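Local structure of esterase (Rhizomucor miehei CAU432, 4WY8) at residues Pro42-Gly47 / Thr99-Val104; Pro49-Glu54 / Thr69-Leu74; Val173-Lys178 / Arg248-Ala253. The protein hydrolyses carboxylic esters as a carboxylesterase of the alpha/beta hydrolase fold, probably through a serine nucleophile. All blocks are in the same frame, centred on the assembly; numbering follows the deposited sequence.

Interaction 1: residues Pro42-Gly47 / Thr99-Val104; sequences PKALEG and THRRTV
Arg102 grips the carbonyl oxygen of Glu46 with both terminal nitrogens of its guanidinium. The contact joins the N-terminal turn of helix 101-111 of the alpha/beta hydrolase fold to the loop between helix 27-39 and strand 51-59. Arg102 NH1 lies 2.8 Å from Glu46 O and NH2 lies 3.0 Å from the same atom. The oxygen sits at the edge of the guanidinium, close to its plane. Both nitrogens reach it from one face of the carbonyl plane and are tilted from that plane. The bonds are moderately bent, with an angle of 150° at the NH1 hydrogen. Arg102 NH2 also comes within 2.9 Å of Ala44 O.

Arg101 reaches the same loop beside it. Leu45 CD2 lies over one face of its guanidinium, 3.7 Å from NH2. A water lies between the two segments; it accepts from Arg101 NH2 and can donate to Ala44 O.

Further out, Arg102 NE donates to Ala297 O, which helps fix the turn of the guanidinium. Ala44 packs on Ala297 as well, and Arg101 touches Ile38 of helix 27-39. The Arg102 chain leaves the helix with CG anti to the backbone N (chi1 171°). It then bends at chi2 and chi3. On the loop, Glu46 N is hydrogen-bonded to Lys43 O at 3.0 Å.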
ATOM      1  N   PRO A  42       8.028   6.956  28.048  1.00 30.33           N
ATOM      2  CA  PRO A  42       7.222   6.126  28.959  1.00 29.82           C
ATOM      3  C   PRO A  42       6.362   5.081  28.221  1.00 25.61           C
ATOM      4  O   PRO A  42       5.822   4.154  28.822  1.00 27.75           O
ATOM      5  CB  PRO A  42       6.340   7.155  29.675  1.00 34.71           C
ATOM      6  CG  PRO A  42       6.235   8.311  28.726  1.00 35.41           C
ATOM      7  CD  PRO A  42       7.522   8.339  27.943  1.00 29.76           C
ATOM      8  N   LYS A  43       6.238   5.258  26.914  1.00 22.42           N
ATOM      9  CA  LYS A  43       5.423   4.396  26.070  1.00 27.48           C
ATOM     10  C   LYS A  43       6.284   3.359  25.329  1.00 20.29           C
ATOM     11  O   LYS A  43       5.765   2.481  24.621  1.00 18.98           O
ATOM     12  CB  LYS A  43       4.650   5.241  25.060  1.00 26.43           C
ATOM     13  CG  LYS A  43       3.592   6.176  25.627  1.00 30.31           C
ATOM     14  CD  LYS A  43       2.263   5.465  25.869  1.00 39.50           C
ATOM     15  CE  LYS A  43       1.088   6.318  25.380  1.00 35.43           C
ATOM     16  NZ  LYS A  43      -0.186   5.527  25.286  1.00 39.95           N
ATOM     17  N   ALA A  44       7.597   3.466  25.505  1.00 20.27           N
ATOM     18  CA  ALA A  44       8.557   2.695  24.709  1.00 25.02           C
ATOM     19  C   ALA A  44       8.363   1.184  24.783  1.00 21.88           C
ATOM     20  O   ALA A  44       8.639   0.475  23.821  1.00 16.82           O
ATOM     21  CB  ALA A  44       9.969   3.044  25.131  1.00 23.49           C
ATOM     22  N   LEU A  45       7.863   0.709  25.919  1.00 23.97           N
ATOM     23  CA  LEU A  45       7.708  -0.714  26.171  1.00 18.91           C
ATOM     24  C   LEU A  45       6.250  -1.156  26.047  1.00 21.60           C
ATOM     25  O   LEU A  45       5.965  -2.350  25.974  1.00 19.20           O
ATOM     26  CB  LEU A  45       8.226  -1.050  27.570  1.00 21.93           C
ATOM     27  CG  LEU A  45       9.714  -0.816  27.869  1.00 22.00           C
ATOM     28  CD1 LEU A  45      10.018  -1.203  29.316  1.00 27.76           C
ATOM     29  CD2 LEU A  45      10.587  -1.610  26.927  1.00 20.89           C
ATOM     30  N   GLU A  46       5.329  -0.195  26.010  1.00 23.91           N
ATOM     31  CA  GLU A  46       3.906  -0.525  25.951  1.00 25.11           C
ATOM     32  C   GLU A  46       3.545  -1.227  24.653  1.00 27.06           C
ATOM     33  O   GLU A  46       3.827  -0.713  23.559  1.00 22.93           O
ATOM     34  CB  GLU A  46       3.037   0.727  26.078  1.00 28.72           C
ATOM     35  CG  GLU A  46       2.915   1.304  27.465  1.00 38.47           C
ATOM     36  CD  GLU A  46       1.718   2.228  27.575  1.00 45.18           C
ATOM     37  OE1 GLU A  46       0.847   2.178  26.669  1.00 47.53           O
ATOM     38  OE2 GLU A  46       1.653   3.003  28.559  1.00 46.02           O
ATOM     39  N   GLY A  47       2.933  -2.403  24.780  1.00 23.02           N
ATOM     40  CA  GLY A  47       2.479  -3.171  23.634  1.00 20.71           C
ATOM     41  C   GLY A  47       3.610  -3.745  22.800  1.00 20.71           C
ATOM     42  O   GLY A  47       3.397  -4.220  21.686  1.00 25.73           O
ATOM     43  N   THR A  99      16.637   2.119  18.637  1.00 13.31           N
ATOM     44  CA  THR A  99      15.730   3.024  17.943  1.00 10.89           C
ATOM     45  C   THR A  99      14.753   2.247  17.068  1.00 14.43           C
ATOM     46  O   THR A  99      13.597   2.665  16.870  1.00 14.92           O
ATOM     47  CB  THR A  99      16.473   4.033  17.073  1.00 13.05           C
ATOM     48  OG1 THR A  99      17.255   3.354  16.085  1.00 14.77           O
ATOM     49  CG2 THR A  99      17.390   4.881  17.939  1.00 15.88           C
ATOM     50  N   HIS A 100      15.189   1.098  16.566  1.00 10.34           N
ATOM     51  CA  HIS A 100      14.341   0.351  15.638  1.00 11.27           C
ATOM     52  C   HIS A 100      13.746  -0.878  16.282  1.00 12.16           C
ATOM     53  O   HIS A 100      13.191  -1.743  15.592  1.00 11.76           O
ATOM     54  CB  HIS A 100      15.123  -0.039  14.385  1.00 10.44           C
ATOM     55  CG  HIS A 100      15.447   1.126  13.503  1.00 10.27           C
ATOM     56  ND1 HIS A 100      16.310   2.131  13.882  1.00  8.36           N
ATOM     57  CD2 HIS A 100      14.977   1.468  12.275  1.00 11.16           C
ATOM     58  CE1 HIS A 100      16.378   3.038  12.916  1.00 11.51           C
ATOM     59  NE2 HIS A 100      15.577   2.661  11.932  1.00 12.63           N
ATOM     60  N   ARG A 101      13.875  -0.961  17.605  1.00 13.28           N
ATOM     61  CA  ARG A 101      13.341  -2.094  18.343  1.00 12.33           C
ATOM     62  C   ARG A 101      11.855  -2.284  18.071  1.00 13.76           C
ATOM     63  O   ARG A 101      11.384  -3.403  17.860  1.00 11.93           O
ATOM     64  CB  ARG A 101      13.569  -1.918  19.848  1.00 10.37           C
ATOM     65  CG  ARG A 101      12.872  -3.006  20.669  1.00 15.46           C
ATOM     66  CD  ARG A 101      13.139  -2.837  22.155  1.00 16.48           C
ATOM     67  NE  ARG A 101      12.610  -1.567  22.634  1.00 15.58           N
ATOM     68  CZ  ARG A 101      12.912  -1.025  23.807  1.00 15.14           C
ATOM     69  NH1 ARG A 101      13.750  -1.637  24.624  1.00 14.21           N
ATOM     70  NH2 ARG A 101      12.370   0.129  24.155  1.00 13.13           N
ATOM     71  N   ARG A 102      11.099  -1.199  18.119  1.00 11.63           N
ATOM     72  CA  ARG A 102       9.656  -1.308  17.925  1.00 11.73           C
ATOM     73  C   ARG A 102       9.345  -1.911  16.540  1.00 13.11           C
ATOM     74  O   ARG A 102       8.648  -2.930  16.408  1.00 13.94           O
ATOM     75  CB  ARG A 102       9.017   0.081  18.102  1.00 12.75           C
ATOM     76  CG  ARG A 102       7.539   0.170  17.714  1.00 14.63           C
ATOM     77  CD  ARG A 102       6.634  -0.489  18.720  1.00 10.96           C
ATOM     78  NE  ARG A 102       6.749   0.189  20.015  1.00 20.26           N
ATOM     79  CZ  ARG A 102       6.006  -0.091  21.084  1.00 17.04           C
ATOM     80  NH1 ARG A 102       5.072  -1.029  21.027  1.00 17.25           N
ATOM     81  NH2 ARG A 102       6.192   0.581  22.203  1.00 18.83           N
ATOM     82  N   THR A 103       9.906  -1.281  15.512  1.00 12.11           N
ATOM     83  CA  THR A 103       9.704  -1.713  14.141  1.00 11.35           C
ATOM     84  C   THR A 103      10.106  -3.178  13.925  1.00 10.59           C
ATOM     85  O   THR A 103       9.355  -3.971  13.336  1.00 10.13           O
ATOM     86  CB  THR A 103      10.516  -0.818  13.197  1.00 15.49           C
ATOM     87  OG1 THR A 103      10.066   0.542  13.338  1.00 11.90           O
ATOM     88  CG2 THR A 103      10.355  -1.289  11.756  1.00 12.34           C
ATOM     89  N   VAL A 104      11.285  -3.530  14.429  1.00 10.60           N
ATOM     90  CA  VAL A 104      11.851  -4.860  14.255  1.00  9.79           C
ATOM     91  C   VAL A 104      11.057  -5.939  15.007  1.00 10.54           C
ATOM     92  O   VAL A 104      10.742  -6.994  14.447  1.00 10.16           O
ATOM     93  CB  VAL A 104      13.339  -4.868  14.705  1.00 11.21           C
ATOM     94  CG1 VAL A 104      13.825  -6.288  14.916  1.00 10.48           C
ATOM     95  CG2 VAL A 104      14.222  -4.134  13.661  1.00  9.86           C
TER
HETATM   96  O   HOH W   1      10.876   0.652  21.661  1.00 17.63           O

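Interaction 2: residues Pro49-Glu54 / Thr69-Leu74; sequences PDVYLE and TITRPL
The Tyr52 ring and the Arg72 side chain lie side by side and point the same way from the sheet. The ring plane and the guanidinium plane are nearly perpendicular, 86° apart. The ring meets the aliphatic part of Arg72 obliquely, with CD2 4.1 Å from CG. The guanidinium has its partners beyond the two strands: NH1 bonds to Gln79 O and Thr76 O, and NH2 to Asn152 O. At the root of the ring, Tyr52 CB packs on Leu74 CD2.

The backbones form part of the antiparallel hairpin of strands 51-59 and 65-73, at the margin of the hydrolase sheet. Tyr52 and Arg72 are a hydrogen-bonded pair, with Tyr52 N to Arg72 O at 2.8 Å and a return bond from Arg72 N to Tyr52 O. Glu54 and Ile70 form another, and Ile70 N to Glu54 O is nearly straight at 174°. Leu53 and Thr71 are the non-hydrogen-bonded pair between them. Their side chains lie on the other face from Tyr52. There Leu53 CD1 sits against two threonine methyls, 3.6 Å from Thr71 CG2 and 3.7 Å from Thr69 CG2. Thr71 OG1 stands between the backbone N and the carbonyl carbon (chi1 49°), which puts CG2 beside the backbone N, against Leu53. OG1 is bonded to Thr108 of helix 101-111.

Beside Asp50 and Leu74, a water accepts from Leu74 N and donates to Asp50 O at 2.6 Å. The chemistry is thus divided. Backbone bonds set the strand register, methyl contacts join Leu53 to the threonines, and the polar ends of Thr71 and Arg72 tie the hairpin to the rest of the fold.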
ATOM      1  N   PRO A  49       5.862  -6.406  21.415  1.00 17.91           N
ATOM      2  CA  PRO A  49       5.749  -7.860  21.268  1.00 18.26           C
ATOM      3  C   PRO A  49       6.920  -8.573  21.911  1.00 16.87           C
ATOM      4  O   PRO A  49       7.999  -7.999  22.022  1.00 18.64           O
ATOM      5  CB  PRO A  49       5.764  -8.077  19.745  1.00 14.24           C
ATOM      6  CG  PRO A  49       5.481  -6.742  19.149  1.00 15.98           C
ATOM      7  CD  PRO A  49       6.036  -5.742  20.115  1.00 15.04           C
ATOM      8  N   ASP A  50       6.686  -9.799  22.352  1.00 18.94           N
ATOM      9  CA  ASP A  50       7.718 -10.670  22.886  1.00 21.34           C
ATOM     10  C   ASP A  50       8.467 -11.398  21.776  1.00 24.22           C
ATOM     11  O   ASP A  50       7.844 -11.977  20.868  1.00 21.11           O
ATOM     12  CB  ASP A  50       7.081 -11.703  23.805  1.00 31.67           C
ATOM     13  CG  ASP A  50       6.504 -11.089  25.048  1.00 34.49           C
ATOM     14  OD1 ASP A  50       7.177 -10.229  25.661  1.00 31.78           O
ATOM     15  OD2 ASP A  50       5.352 -11.447  25.380  1.00 47.57           O
ATOM     16  N   VAL A  51       9.796 -11.395  21.848  1.00 17.72           N
ATOM     17  CA  VAL A  51      10.576 -12.078  20.832  1.00 15.39           C
ATOM     18  C   VAL A  51      11.680 -12.866  21.483  1.00 16.31           C
ATOM     19  O   VAL A  51      12.139 -12.542  22.577  1.00 17.40           O
ATOM     20  CB  VAL A  51      11.205 -11.093  19.784  1.00 14.47           C
ATOM     21  CG1 VAL A  51      10.120 -10.266  19.044  1.00 12.46           C
ATOM     22  CG2 VAL A  51      12.233 -10.175  20.439  1.00 15.34           C
ATOM     23  N   TYR A  52      12.110 -13.908  20.792  1.00 17.40           N
ATOM     24  CA  TYR A  52      13.333 -14.603  21.123  1.00 20.61           C
ATOM     25  C   TYR A  52      14.484 -13.848  20.467  1.00 19.13           C
ATOM     26  O   TYR A  52      14.521 -13.752  19.239  1.00 20.75           O
ATOM     27  CB  TYR A  52      13.269 -16.063  20.644  1.00 20.88           C
ATOM     28  CG  TYR A  52      14.524 -16.843  20.949  1.00 23.88           C
ATOM     29  CD1 TYR A  52      14.585 -17.683  22.049  1.00 29.02           C
ATOM     30  CD2 TYR A  52      15.660 -16.707  20.164  1.00 28.63           C
ATOM     31  CE1 TYR A  52      15.749 -18.386  22.349  1.00 37.53           C
ATOM     32  CE2 TYR A  52      16.827 -17.399  20.459  1.00 34.39           C
ATOM     33  CZ  TYR A  52      16.864 -18.232  21.550  1.00 33.71           C
ATOM     34  OH  TYR A  52      18.028 -18.916  21.825  1.00 45.49           O
ATOM     35  N   LEU A  53      15.440 -13.353  21.260  1.00 15.14           N
ATOM     36  CA  LEU A  53      16.538 -12.561  20.708  1.00 18.37           C
ATOM     37  C   LEU A  53      17.888 -13.235  20.922  1.00 24.99           C
ATOM     38  O   LEU A  53      18.160 -13.788  21.982  1.00 27.56           O
ATOM     39  CB  LEU A  53      16.541 -11.145  21.305  1.00 18.34           C
ATOM     40  CG  LEU A  53      17.632 -10.208  20.766  1.00 22.31           C
ATOM     41  CD1 LEU A  53      17.132  -8.775  20.653  1.00 24.27           C
ATOM     42  CD2 LEU A  53      18.827 -10.227  21.681  1.00 24.28           C
ATOM     43  N   GLU A  54      18.722 -13.182  19.888  1.00 25.95           N
ATOM     44  CA  GLU A  54      20.056 -13.768  19.907  1.00 26.14           C
ATOM     45  C   GLU A  54      21.071 -12.781  19.369  1.00 23.18           C
ATOM     46  O   GLU A  54      20.855 -12.182  18.311  1.00 23.48           O
ATOM     47  CB  GLU A  54      20.095 -15.060  19.069  1.00 24.79           C
ATOM     48  CG  GLU A  54      21.525 -15.550  18.744  1.00 38.41           C
ATOM     49  CD  GLU A  54      21.572 -16.848  17.914  1.00 50.89           C
ATOM     50  OE1 GLU A  54      22.691 -17.390  17.705  1.00 41.01           O
ATOM     51  OE2 GLU A  54      20.503 -17.292  17.425  1.00 54.98           O
ATOM     52  N   THR A  69      22.037  -8.873  15.241  1.00 16.80           N
ATOM     53  CA  THR A  69      20.989  -9.090  16.245  1.00 14.76           C
ATOM     54  C   THR A  69      19.838  -9.833  15.567  1.00 13.52           C
ATOM     55  O   THR A  69      19.217  -9.318  14.643  1.00 17.82           O
ATOM     56  CB  THR A  69      20.505  -7.744  16.857  1.00 16.74           C
ATOM     57  OG1 THR A  69      21.635  -7.017  17.342  1.00 21.41           O
ATOM     58  CG2 THR A  69      19.572  -7.967  18.002  1.00 16.99           C
ATOM     59  N   ILE A  70      19.569 -11.058  15.997  1.00 16.46           N
ATOM     60  CA  ILE A  70      18.556 -11.876  15.360  1.00 11.49           C
ATOM     61  C   ILE A  70      17.336 -12.040  16.244  1.00 16.47           C
ATOM     62  O   ILE A  70      17.430 -12.587  17.351  1.00 16.22           O
ATOM     63  CB  ILE A  70      19.105 -13.259  15.017  1.00 16.75           C
ATOM     64  CG1 ILE A  70      20.433 -13.114  14.273  1.00 14.27           C
ATOM     65  CG2 ILE A  70      18.071 -14.058  14.218  1.00 14.37           C
ATOM     66  CD1 ILE A  70      21.153 -14.417  14.062  1.00 21.86           C
ATOM     67  N   THR A  71      16.175 -11.606  15.757  1.00 15.99           N
ATOM     68  CA  THR A  71      14.953 -11.764  16.546  1.00 13.53           C
ATOM     69  C   THR A  71      13.999 -12.745  15.859  1.00 13.90           C
ATOM     70  O   THR A  71      13.918 -12.767  14.638  1.00 12.43           O
ATOM     71  CB  THR A  71      14.248 -10.388  16.781  1.00 11.98           C
ATOM     72  OG1 THR A  71      14.140  -9.697  15.541  1.00 12.99           O
ATOM     73  CG2 THR A  71      15.053  -9.507  17.745  1.00 10.54           C
ATOM     74  N   ARG A  72      13.311 -13.588  16.627  1.00 13.54           N
ATOM     75  CA  ARG A  72      12.280 -14.455  16.047  1.00 14.19           C
ATOM     76  C   ARG A  72      11.080 -14.594  16.979  1.00 14.34           C
ATOM     77  O   ARG A  72      11.203 -14.318  18.166  1.00 12.11           O
ATOM     78  CB  ARG A  72      12.869 -15.832  15.658  1.00 18.49           C
ATOM     79  CG  ARG A  72      13.997 -16.327  16.482  1.00 18.53           C
ATOM     80  CD  ARG A  72      14.818 -17.435  15.774  1.00 19.34           C
ATOM     81  NE  ARG A  72      14.036 -18.640  15.518  1.00 17.51           N
ATOM     82  CZ  ARG A  72      14.157 -19.402  14.434  1.00 21.93           C
ATOM     83  NH1 ARG A  72      13.398 -20.488  14.302  1.00 17.62           N
ATOM     84  NH2 ARG A  72      15.032 -19.083  13.480  1.00 16.59           N
ATOM     85  N   PRO A  73       9.918 -15.027  16.447  1.00 10.48           N
ATOM     86  CA  PRO A  73       8.780 -15.185  17.359  1.00 11.37           C
ATOM     87  C   PRO A  73       9.086 -16.267  18.390  1.00 16.88           C
ATOM     88  O   PRO A  73       9.921 -17.139  18.110  1.00 16.21           O
ATOM     89  CB  PRO A  73       7.625 -15.617  16.438  1.00 13.34           C
ATOM     90  CG  PRO A  73       8.082 -15.328  15.030  1.00 12.36           C
ATOM     91  CD  PRO A  73       9.582 -15.430  15.070  1.00 13.02           C
ATOM     92  N   LEU A  74       8.483 -16.171  19.571  1.00 17.43           N
ATOM     93  CA  LEU A  74       8.575 -17.228  20.578  1.00 21.12           C
ATOM     94  C   LEU A  74       7.926 -18.489  20.036  1.00 25.92           C
ATOM     95  O   LEU A  74       7.072 -18.416  19.147  1.00 27.37           O
ATOM     96  CB  LEU A  74       7.896 -16.793  21.881  1.00 20.80           C
ATOM     97  CG  LEU A  74       8.513 -15.605  22.620  1.00 19.32           C
ATOM     98  CD1 LEU A  74       7.696 -15.277  23.843  1.00 25.11           C
ATOM     99  CD2 LEU A  74       9.931 -15.944  23.029  1.00 18.17           C
TER
HETATM  100  O   HOH W   2       6.649 -13.963  19.717  1.00 21.59           O

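Interaction 3: residues Val173-Lys178 / Arg248-Ala253; sequences VCIRAK and RVLPRA
Lys178 stretches across to the backbone of the 248-253 loop and donates from NZ to Arg248 O at 2.8 Å. Its CG is anti to the backbone N (chi1 173°), and the chain stays extended from there to the ammonium group. The ammonium approaches the carbonyl obliquely. The C=O...N angle is 126°, and NZ is well tilted from the carbonyl plane. A weak hydrogen bond to Asp246 O gives NZ a second backbone partner, near the end of helix 244-247.

The methylenes of Lys178 are used too. Its side chain crosses that of Val249 at about a right angle, and CE meets Val249 CG2 at 3.6 Å. Val249 links Arg248, whose O accepts from Lys178, to Leu250 and Pro251, which pack further back along the helix.

Leu250 carries the next layer. Its CG is anti to the carbonyl carbon, beside the backbone N, and both methyls lie close to the helix. CD2 rests against the backbone, 3.9 Å from Ile175 CA and also near Cys174 O, while CD1 meets Ile175 CG1 at 4.1 Å. Lys178 CB touches CD2 as well. Leu250 N is held by Asn279 OD1. Pro251 comes next, with CG 3.9 Å from Cys174 SG and CD near Cys174 CB. The thiol and the ring thus meet without a polar bond. Both Cys174 and Leu250 also touch Gln188 of strand 188-191.

Helix 165-179 starts at what is probably the nucleophile elbow. The contact packs the later part of this helix on the loop that leads into strand 253-258, within the alpha/beta hydrolase fold.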
ATOM      1  N   VAL A 173      23.091  -2.894  -1.826  1.00 14.94           N
ATOM      2  CA  VAL A 173      23.493  -4.272  -1.579  1.00 15.40           C
ATOM      3  C   VAL A 173      22.897  -5.163  -2.682  1.00 18.41           C
ATOM      4  O   VAL A 173      23.562  -6.081  -3.163  1.00 17.20           O
ATOM      5  CB  VAL A 173      23.057  -4.776  -0.192  1.00 19.05           C
ATOM      6  CG1 VAL A 173      22.924  -6.296  -0.185  1.00 18.82           C
ATOM      7  CG2 VAL A 173      24.042  -4.324   0.862  1.00 16.16           C
ATOM      8  N   CYS A 174      21.663  -4.882  -3.107  1.00 14.97           N
ATOM      9  CA  CYS A 174      21.114  -5.646  -4.240  1.00 15.86           C
ATOM     10  C   CYS A 174      21.930  -5.457  -5.534  1.00 21.33           C
ATOM     11  O   CYS A 174      22.334  -6.464  -6.166  1.00 23.41           O
ATOM     12  CB  CYS A 174      19.652  -5.273  -4.495  1.00 12.86           C
ATOM     13  SG  CYS A 174      18.547  -5.970  -3.244  1.00 19.50           S
ATOM     14  N   ILE A 175      22.198  -4.199  -5.915  1.00 18.08           N
ATOM     15  CA  ILE A 175      23.011  -3.965  -7.127  1.00 16.79           C
ATOM     16  C   ILE A 175      24.384  -4.664  -7.030  1.00 22.68           C
ATOM     17  O   ILE A 175      24.886  -5.286  -7.990  1.00 28.98           O
ATOM     18  CB  ILE A 175      23.246  -2.483  -7.374  1.00 17.84           C
ATOM     19  CG1 ILE A 175      21.909  -1.745  -7.464  1.00 16.52           C
ATOM     20  CG2 ILE A 175      24.117  -2.266  -8.627  1.00 18.90           C
ATOM     21  CD1 ILE A 175      22.060  -0.222  -7.395  1.00 16.59           C
ATOM     22  N   ARG A 176      24.991  -4.559  -5.856  1.00 20.21           N
ATOM     23  CA  ARG A 176      26.290  -5.165  -5.629  1.00 23.07           C
ATOM     24  C   ARG A 176      26.275  -6.695  -5.735  1.00 26.87           C
ATOM     25  O   ARG A 176      27.150  -7.274  -6.373  1.00 28.02           O
ATOM     26  CB  ARG A 176      26.831  -4.753  -4.265  1.00 22.29           C
ATOM     27  CG  ARG A 176      28.227  -5.249  -4.071  1.00 24.69           C
ATOM     28  CD  ARG A 176      29.184  -4.476  -4.977  1.00 30.38           C
ATOM     29  NE  ARG A 176      30.417  -5.222  -5.174  1.00 37.57           N
ATOM     30  CZ  ARG A 176      31.392  -5.310  -4.280  1.00 36.24           C
ATOM     31  NH1 ARG A 176      31.292  -4.685  -3.113  1.00 39.42           N
ATOM     32  NH2 ARG A 176      32.469  -6.025  -4.561  1.00 41.37           N
ATOM     33  N   ALA A 177      25.286  -7.346  -5.130  1.00 18.27           N
ATOM     34  CA  ALA A 177      25.187  -8.792  -5.229  1.00 25.68           C
ATOM     35  C   ALA A 177      24.971  -9.197  -6.692  1.00 23.59           C
ATOM     36  O   ALA A 177      25.483 -10.215  -7.144  1.00 21.34           O
ATOM     37  CB  ALA A 177      24.045  -9.330  -4.345  1.00 16.62           C
ATOM     38  N   LYS A 178      24.203  -8.402  -7.427  1.00 23.66           N
ATOM     39  CA  LYS A 178      24.035  -8.676  -8.854  1.00 27.29           C
ATOM     40  C   LYS A 178      25.384  -8.646  -9.575  1.00 31.11           C
ATOM     41  O   LYS A 178      25.689  -9.527 -10.374  1.00 35.29           O
ATOM     42  CB  LYS A 178      23.090  -7.673  -9.509  1.00 23.43           C
ATOM     43  CG  LYS A 178      23.030  -7.850 -11.035  1.00 29.24           C
ATOM     44  CD  LYS A 178      22.515  -6.618 -11.760  1.00 24.01           C
ATOM     45  CE  LYS A 178      22.562  -6.801 -13.273  1.00 24.09           C
ATOM     46  NZ  LYS A 178      22.080  -5.584 -14.002  1.00 22.83           N
ATOM     47  N   ARG A 248      18.935  -3.738 -14.212  1.00 18.68           N
ATOM     48  CA  ARG A 248      18.222  -4.901 -14.736  1.00 19.52           C
ATOM     49  C   ARG A 248      18.453  -6.104 -13.835  1.00 15.97           C
ATOM     50  O   ARG A 248      19.471  -6.168 -13.150  1.00 20.56           O
ATOM     51  CB  ARG A 248      18.698  -5.211 -16.154  1.00 15.94           C
ATOM     52  CG  ARG A 248      18.365  -4.120 -17.130  1.00 19.98           C
ATOM     53  CD  ARG A 248      18.485  -4.549 -18.574  1.00 23.55           C
ATOM     54  NE  ARG A 248      18.143  -3.425 -19.442  1.00 29.08           N
ATOM     55  CZ  ARG A 248      16.912  -3.184 -19.872  1.00 26.64           C
ATOM     56  NH1 ARG A 248      15.931  -4.008 -19.520  1.00 26.95           N
ATOM     57  NH2 ARG A 248      16.665  -2.137 -20.654  1.00 23.91           N
ATOM     58  N   VAL A 249      17.534  -7.067 -13.883  1.00 19.60           N
ATOM     59  CA  VAL A 249      17.596  -8.294 -13.074  1.00 19.14           C
ATOM     60  C   VAL A 249      17.987  -8.025 -11.600  1.00 16.13           C
ATOM     61  O   VAL A 249      18.903  -8.601 -11.025  1.00 18.07           O
ATOM     62  CB  VAL A 249      18.513  -9.367 -13.817  1.00 22.74           C
ATOM     63  CG1 VAL A 249      18.439  -9.155 -15.333  1.00 24.86           C
ATOM     64  CG2 VAL A 249      19.976  -9.369 -13.402  1.00 29.44           C
ATOM     65  N   LEU A 250      17.239  -7.125 -10.975  1.00 18.31           N
ATOM     66  CA  LEU A 250      17.336  -6.932  -9.522  1.00 15.59           C
ATOM     67  C   LEU A 250      16.191  -7.676  -8.823  1.00 14.95           C
ATOM     68  O   LEU A 250      15.192  -8.066  -9.467  1.00 11.28           O
ATOM     69  CB  LEU A 250      17.311  -5.442  -9.183  1.00 15.77           C
ATOM     70  CG  LEU A 250      18.593  -4.686  -9.527  1.00 14.40           C
ATOM     71  CD1 LEU A 250      18.489  -3.246  -9.081  1.00 16.39           C
ATOM     72  CD2 LEU A 250      19.812  -5.351  -8.938  1.00 12.71           C
ATOM     73  N   PRO A 251      16.310  -7.874  -7.498  1.00 13.69           N
ATOM     74  CA  PRO A 251      15.223  -8.621  -6.849  1.00 10.20           C
ATOM     75  C   PRO A 251      13.885  -7.882  -6.829  1.00  7.94           C
ATOM     76  O   PRO A 251      13.834  -6.651  -6.829  1.00 10.87           O
ATOM     77  CB  PRO A 251      15.765  -8.868  -5.430  1.00 10.15           C
ATOM     78  CG  PRO A 251      17.265  -8.806  -5.586  1.00 12.98           C
ATOM     79  CD  PRO A 251      17.482  -7.717  -6.618  1.00 14.53           C
ATOM     80  N   ARG A 252      12.807  -8.650  -6.890  1.00  9.80           N
ATOM     81  CA  ARG A 252      11.433  -8.156  -6.706  1.00 11.88           C
ATOM     82  C   ARG A 252      11.375  -7.084  -5.587  1.00 11.80           C
ATOM     83  O   ARG A 252      11.904  -7.290  -4.487  1.00  9.61           O
ATOM     84  CB  ARG A 252      10.524  -9.351  -6.381  1.00 11.21           C
ATOM     85  CG  ARG A 252       9.091  -9.040  -6.009  1.00 13.43           C
ATOM     86  CD  ARG A 252       8.328 -10.359  -5.681  1.00 14.21           C
ATOM     87  NE  ARG A 252       7.247 -10.139  -4.715  1.00 10.52           N
ATOM     88  CZ  ARG A 252       6.019  -9.773  -5.055  1.00 13.71           C
ATOM     89  NH1 ARG A 252       5.719  -9.598  -6.339  1.00 11.64           N
ATOM     90  NH2 ARG A 252       5.091  -9.567  -4.118  1.00 13.86           N
ATOM     91  N   ALA A 253      10.781  -5.932  -5.888  1.00 10.12           N
ATOM     92  CA  ALA A 253      10.949  -4.750  -5.038  1.00 13.13           C
ATOM     93  C   ALA A 253       9.641  -4.142  -4.569  1.00 10.45           C
ATOM     94  O   ALA A 253       8.677  -4.046  -5.333  1.00  8.22           O
ATOM     95  CB  ALA A 253      11.740  -3.686  -5.785  1.00  7.33           C
TER

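How the interactions relate
From the N terminus, the chain first passes through 42-47, which meets 99-104 and closes a loop. Interaction 2 is nested inside that loop, as the hairpin of strands 51-59 and 65-73. The two contacts touch where Val104 CG1 packs 3.5 Å from Thr71 OG1, so helix 101-111 takes part in one and lies against the other. Interaction 3 opens only later, at 173-178, and closes at 248-253, in series with both. Its centre is about 31 Å from that of interaction 1, on the opposite side of the chain's centre. Interaction 1 ties the 42-47 loop to helix 101-111, interaction 2 pairs the strands of the edge hairpin, and interaction 3 ties helix 165-179 to the approach of strand 253-258.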